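Local atomic coordinates of DNA repair protein XRCC1 (Mus musculus, PDB entry 3PC6), a protein that serves as a scaffold in DNA single-strand break repair, assembling repair protein complexes, binding poly-ADP-ribose chains and restraining PARP1 activity. Residues Glu37-Asp40 against Arg45-Phe48; Phe13-Glu18 against Arg25-Tyr30. All blocks are in the same frame, centred on the assembly; numbering follows the deposited sequence.

Contact 1 (Glu37-Asp40 against Arg45-Phe48); sequences ELED and RVQF
E39 and R45 form a salt bridge at one end of the four-stranded parallel sheet of the second BRCT domain. E39 lies on the segment 37-40, which carries edge strand 37-38, and R45 lies in the loop that leads to strand 48-51. The two side chains cross at about a right angle. Their flat ends are not coplanar: the carboxylate and guanidinium planes stand 69° apart. Both oxygens of E39 still take part. OE1 lies 2.7 Å from R45 NH2. The second link is a hydrogen bond from R45 NE to E39 OE2, 3.1 Å long and bent to 140° at the hydrogen. This donor comes in from above the carboxylate plane, 40° out of it.

E39 bends at chi2, which turns the carboxylate across the path of the R45 side chain. R45 bends at chi3, which turns its guanidinium to meet the acid. V46 packs against the aliphatic stem of E39. It slides past E39 in the opposite direction, with its CG2 3.7 Å from E39 CB. Outside the two segments, N43 ND2 bonds to E39 OE1 and H12 ND1 bonds to E39 OE2. The carboxylate therefore joins the loop to strand 12-16. An alanine in place of E39 would probably leave R45 without its charge partner here and free its guanidinium to swing away, while N43 and H12 would lose their shared carboxylate. V46 CG2 also touches the next carbon of the stem, E39 CG, at 3.8 Å.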
loop_
_atom_site.group_PDB
_atom_site.type_symbol
_atom_site.label_atom_id
_atom_site.label_comp_id
_atom_site.label_asym_id
_atom_site.label_seq_id
_atom_site.Cartn_x
_atom_site.Cartn_y
_atom_site.Cartn_z
ATOM N N GLU B 37 2.170 3.566 -8.191
ATOM C CA GLU B 37 1.244 4.521 -7.596
ATOM C C GLU B 37 -0.200 4.065 -7.779
ATOM O O GLU B 37 -0.664 3.885 -8.901
ATOM C CB GLU B 37 1.426 5.912 -8.209
ATOM C CG GLU B 37 2.835 6.489 -8.043
ATOM N N LEU B 38 -0.907 3.888 -6.674
ATOM C CA LEU B 38 -2.321 3.539 -6.740
ATOM C C LEU B 38 -3.182 4.787 -6.824
ATOM O O LEU B 38 -2.908 5.796 -6.174
ATOM C CB LEU B 38 -2.725 2.700 -5.526
ATOM C CG LEU B 38 -2.193 1.269 -5.554
ATOM C CD1 LEU B 38 -2.144 0.710 -4.140
ATOM C CD2 LEU B 38 -3.059 0.398 -6.461
ATOM N N GLU B 39 -4.221 4.711 -7.638
ATOM C CA GLU B 39 -5.192 5.783 -7.766
ATOM C C GLU B 39 -6.527 5.266 -7.225
ATOM O O GLU B 39 -6.918 4.128 -7.497
ATOM C CB GLU B 39 -5.327 6.192 -9.240
ATOM C CG GLU B 39 -4.043 6.758 -9.871
ATOM C CD GLU B 39 -3.623 8.110 -9.286
ATOM O OE1 GLU B 39 -4.485 8.816 -8.729
ATOM O OE2 GLU B 39 -2.429 8.469 -9.392
ATOM N N ASP B 40 -7.224 6.090 -6.452
ATOM C CA ASP B 40 -8.508 5.684 -5.887
ATOM C C ASP B 40 -9.664 6.016 -6.826
ATOM O O ASP B 40 -10.797 5.588 -6.609
ATOM C CB ASP B 40 -8.724 6.331 -4.516
ATOM C CG ASP B 40 -7.705 5.874 -3.493
ATOM O OD1 ASP B 40 -7.233 4.716 -3.596
ATOM O OD2 ASP B 40 -7.372 6.673 -2.590
ATOM N N ARG B 45 -4.364 10.330 -14.602
ATOM C CA ARG B 45 -3.068 9.740 -14.269
ATOM C C ARG B 45 -3.041 8.217 -14.389
ATOM O O ARG B 45 -1.968 7.622 -14.478
ATOM C CB ARG B 45 -2.614 10.160 -12.860
ATOM C CG ARG B 45 -2.473 11.665 -12.670
ATOM C CD ARG B 45 -1.704 12.008 -11.397
ATOM N NE ARG B 45 -2.337 11.467 -10.192
ATOM C CZ ARG B 45 -3.416 11.990 -9.614
ATOM N NH1 ARG B 45 -3.997 13.065 -10.133
ATOM N NH2 ARG B 45 -3.922 11.435 -8.519
ATOM N N VAL B 46 -4.214 7.587 -14.372
ATOM C CA VAL B 46 -4.289 6.126 -14.461
ATOM C C VAL B 46 -3.723 5.585 -15.788
ATOM O O VAL B 46 -4.037 6.093 -16.865
ATOM C CB VAL B 46 -5.735 5.620 -14.255
ATOM C CG1 VAL B 46 -5.822 4.102 -14.467
ATOM C CG2 VAL B 46 -6.235 6.004 -12.863
ATOM N N GLN B 47 -2.883 4.556 -15.688
ATOM C CA GLN B 47 -2.305 3.904 -16.847
ATOM C C GLN B 47 -2.724 2.433 -16.975
ATOM O O GLN B 47 -2.879 1.927 -18.092
ATOM C CB GLN B 47 -0.782 4.036 -16.804
ATOM C CG GLN B 47 -0.317 5.491 -16.789
ATOM C CD GLN B 47 1.147 5.644 -16.407
ATOM O OE1 GLN B 47 1.655 4.914 -15.561
ATOM N NE2 GLN B 47 1.828 6.602 -17.028
ATOM N N PHE B 48 -2.909 1.762 -15.835
ATOM C CA PHE B 48 -3.280 0.349 -15.803
ATOM C C PHE B 48 -4.517 0.114 -14.946
ATOM O O PHE B 48 -4.540 0.457 -13.770
ATOM C CB PHE B 48 -2.126 -0.512 -15.271
ATOM C CG PHE B 48 -0.873 -0.356 -16.063
ATOM C CD1 PHE B 48 0.101 0.543 -15.670
ATOM C CD2 PHE B 48 -0.702 -1.059 -17.254
ATOM C CE1 PHE B 48 1.252 0.723 -16.431
ATOM C CE2 PHE B 48 0.454 -0.890 -18.023
ATOM C CZ PHE B 48 1.428 0.008 -17.613
#

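Contact 2 (Phe13-Glu18 against Arg25-Tyr30)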
loop_
_atom_site.group_PDB
_atom_site.type_symbol
_atom_site.label_atom_id
_atom_site.label_comp_id
_atom_site.label_asym_id
_atom_site.label_seq_id
_atom_site.Cartn_x
_atom_site.Cartn_y
_atom_site.Cartn_z
ATOM N N PHE B 13 -1.817 2.734 -11.129
ATOM C CA PHE B 13 -2.756 1.618 -11.220
ATOM C C PHE B 13 -4.099 1.988 -10.607
ATOM O O PHE B 13 -4.157 2.719 -9.615
ATOM C CB PHE B 13 -2.213 0.393 -10.464
ATOM C CG PHE B 13 -0.866 -0.086 -10.947
ATOM C CD1 PHE B 13 0.285 0.651 -10.692
ATOM C CD2 PHE B 13 -0.753 -1.287 -11.622
ATOM C CE1 PHE B 13 1.529 0.207 -11.128
ATOM C CE2 PHE B 13 0.477 -1.737 -12.065
ATOM C CZ PHE B 13 1.625 -0.989 -11.815
ATOM N N PHE B 14 -5.170 1.476 -11.198
ATOM C CA PHE B 14 -6.497 1.509 -10.599
ATOM C C PHE B 14 -6.976 0.063 -10.452
ATOM O O PHE B 14 -6.970 -0.699 -11.416
ATOM C CB PHE B 14 -7.461 2.294 -11.485
ATOM C CG PHE B 14 -8.863 2.342 -10.959
ATOM C CD1 PHE B 14 -9.229 3.276 -10.004
ATOM C CD2 PHE B 14 -9.827 1.461 -11.434
ATOM C CE1 PHE B 14 -10.535 3.323 -9.522
ATOM C CE2 PHE B 14 -11.126 1.496 -10.958
ATOM C CZ PHE B 14 -11.479 2.429 -9.994
ATOM N N LEU B 15 -7.360 -0.333 -9.244
ATOM C CA LEU B 15 -7.836 -1.695 -9.031
ATOM C C LEU B 15 -9.348 -1.709 -9.228
ATOM O O LEU B 15 -10.112 -1.118 -8.459
ATOM C CB LEU B 15 -7.431 -2.215 -7.636
ATOM C CG LEU B 15 -5.913 -2.196 -7.357
ATOM C CD1 LEU B 15 -5.593 -2.786 -5.965
ATOM C CD2 LEU B 15 -5.112 -2.927 -8.436
ATOM N N TYR B 16 -9.786 -2.355 -10.293
ATOM C CA TYR B 16 -11.202 -2.321 -10.629
ATOM C C TYR B 16 -11.939 -3.475 -9.964
ATOM O O TYR B 16 -11.589 -4.631 -10.158
ATOM C CB TYR B 16 -11.376 -2.368 -12.148
ATOM C CG TYR B 16 -12.810 -2.555 -12.587
ATOM C CD1 TYR B 16 -13.600 -1.469 -12.929
ATOM C CD2 TYR B 16 -13.373 -3.823 -12.645
ATOM C CE1 TYR B 16 -14.921 -1.643 -13.324
ATOM C CE2 TYR B 16 -14.695 -4.010 -13.033
ATOM C CZ TYR B 16 -15.461 -2.919 -13.373
ATOM O OH TYR B 16 -16.769 -3.111 -13.762
ATOM N N GLY B 17 -12.943 -3.151 -9.157
ATOM C CA GLY B 17 -13.866 -4.146 -8.653
ATOM C C GLY B 17 -13.343 -5.112 -7.617
ATOM O O GLY B 17 -12.394 -4.818 -6.870
ATOM N N GLU B 18 -13.968 -6.290 -7.586
ATOM C CA GLU B 18 -13.720 -7.277 -6.548
ATOM C C GLU B 18 -12.757 -8.383 -6.964
ATOM O O GLU B 18 -12.681 -8.768 -8.135
ATOM C CB GLU B 18 -15.045 -7.876 -6.067
ATOM C CG GLU B 18 -15.963 -6.844 -5.441
ATOM C CD GLU B 18 -17.258 -7.442 -4.927
ATOM O OE1 GLU B 18 -17.749 -8.417 -5.538
ATOM O OE2 GLU B 18 -17.786 -6.929 -3.918
ATOM N N ARG B 25 -6.001 -6.837 -1.267
ATOM C CA ARG B 25 -4.944 -6.374 -0.372
ATOM C C ARG B 25 -3.556 -6.793 -0.873
ATOM O O ARG B 25 -2.569 -6.059 -0.737
ATOM C CB ARG B 25 -5.182 -6.921 1.044
ATOM C CG ARG B 25 -4.095 -6.551 2.007
ATOM C CD ARG B 25 -4.498 -6.879 3.432
ATOM N NE ARG B 25 -3.478 -6.423 4.361
ATOM C CZ ARG B 25 -2.329 -7.056 4.560
ATOM N NH1 ARG B 25 -2.068 -8.176 3.893
ATOM N NH2 ARG B 25 -1.446 -6.573 5.428
ATOM N N ARG B 26 -3.472 -7.986 -1.443
ATOM C CA ARG B 26 -2.191 -8.463 -1.966
ATOM C C ARG B 26 -1.723 -7.649 -3.178
ATOM O O ARG B 26 -0.534 -7.355 -3.306
ATOM C CB ARG B 26 -2.247 -9.967 -2.280
ATOM C CG ARG B 26 -0.917 -10.534 -2.774
ATOM C CD ARG B 26 -0.839 -12.058 -2.674
ATOM N NE ARG B 26 -1.799 -12.728 -3.549
ATOM C CZ ARG B 26 -2.897 -13.347 -3.118
ATOM N NH1 ARG B 26 -3.166 -13.387 -1.818
ATOM N NH2 ARG B 26 -3.722 -13.931 -3.980
ATOM N N LEU B 27 -2.655 -7.281 -4.063
ATOM C CA LEU B 27 -2.343 -6.413 -5.195
ATOM C C LEU B 27 -1.850 -5.052 -4.731
ATOM O O LEU B 27 -0.865 -4.523 -5.247
ATOM C CB LEU B 27 -3.578 -6.221 -6.091
ATOM C CG LEU B 27 -3.991 -7.429 -6.927
ATOM C CD1 LEU B 27 -5.403 -7.256 -7.464
ATOM C CD2 LEU B 27 -2.987 -7.631 -8.069
ATOM N N ILE B 28 -2.552 -4.473 -3.769
ATOM C CA ILE B 28 -2.119 -3.205 -3.199
ATOM C C ILE B 28 -0.694 -3.360 -2.661
ATOM O O ILE B 28 0.151 -2.502 -2.872
ATOM C CB ILE B 28 -3.066 -2.751 -2.075
ATOM C CG1 ILE B 28 -4.396 -2.278 -2.665
ATOM C CG2 ILE B 28 -2.445 -1.630 -1.271
ATOM C CD1 ILE B 28 -5.518 -2.173 -1.604
ATOM N N ARG B 29 -0.432 -4.474 -1.985
ATOM C CA ARG B 29 0.893 -4.733 -1.416
ATOM C C ARG B 29 2.010 -4.757 -2.458
ATOM O O ARG B 29 3.035 -4.094 -2.287
ATOM C CB ARG B 29 0.894 -6.035 -0.611
ATOM C CG ARG B 29 2.201 -6.330 0.093
ATOM C CD ARG B 29 2.150 -7.648 0.858
ATOM N NE ARG B 29 3.445 -7.893 1.475
ATOM C CZ ARG B 29 3.844 -9.043 2.009
ATOM N NH1 ARG B 29 3.043 -10.099 2.017
ATOM N NH2 ARG B 29 5.059 -9.128 2.542
ATOM N N TYR B 30 1.819 -5.519 -3.535
ATOM C CA TYR B 30 2.848 -5.634 -4.571
ATOM C C TYR B 30 3.008 -4.346 -5.365
ATOM O O TYR B 30 4.126 -3.892 -5.612
ATOM C CB TYR B 30 2.546 -6.781 -5.529
ATOM C CG TYR B 30 2.586 -8.151 -4.899
ATOM C CD1 TYR B 30 3.256 -8.371 -3.707
ATOM C CD2 TYR B 30 1.955 -9.231 -5.511
ATOM C CE1 TYR B 30 3.285 -9.635 -3.124
ATOM C CE2 TYR B 30 1.983 -10.493 -4.948
ATOM C CZ TYR B 30 2.649 -10.692 -3.755
ATOM O OH TYR B 30 2.672 -11.955 -3.202
#
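L15 reaches helix 23-33 with an extended side chain. Its CG is anti to the carbonyl carbon (chi1 -57°), and a chi2 of -178° carries CD1 out to meet L27 and I28. This is strand-to-helix packing inside a beta-alpha-beta unit of the BRCT fold, made of strand 12-16, helix 23-33 and strand 37-38. All of the contact is apolar, and no hydrogen bond links the two segments.

One methyl group does the touching from the strand. L15 CD1 meets two successive helix residues. It lies 4.0 Å from L27 CB, so it rests against the base of that side chain and not its branched end. On I28 it meets the CG1 methylene. The side chain of L15 crosses both partners at a slant. The backbones stay well apart, with L15 CA 8.2 Å from L27 CA, and the gap is bridged by side chains.

L15 also packs on I50 of strand 48-51 and on L38 of strand 37-38, which I28 touches too, and L27 leans on I77 of helix 75-83. The opposite side of helix 23-33 faces the second subunit: R25 NH1 bonds to N35 OD1 and R29 NH2 to the A33 carbonyl, both of that subunit. One helix thus serves the domain core through L27 and I28 and the homodimer through its arginines. The closest approach between the two segments is L15 CD1 to I28 CG1, at 3.5 Å.

From the N terminus, the chain enters strand 12-16, loops round and runs into helix 23-33. Contact 2 closes that loop by setting the helix on the sheet. The chain then passes into strand 37-38, beside strand 12-16. Contact 1 closes the next, shorter loop, just before strand 48-51 joins the other side of strand 12-16. The two contacts are in series, neither nested nor crossed, with centres about 10 Å apart. Strand 12-16 ties them together: F13 N lies 2.8 Å from E37 O, and F13 O lies 2.8 Å from E39 N, both probable hydrogen bonds. Contact 2 joins helix to sheet, while contact 1 fastens the connecting loop to the segment carrying edge strand 37-38.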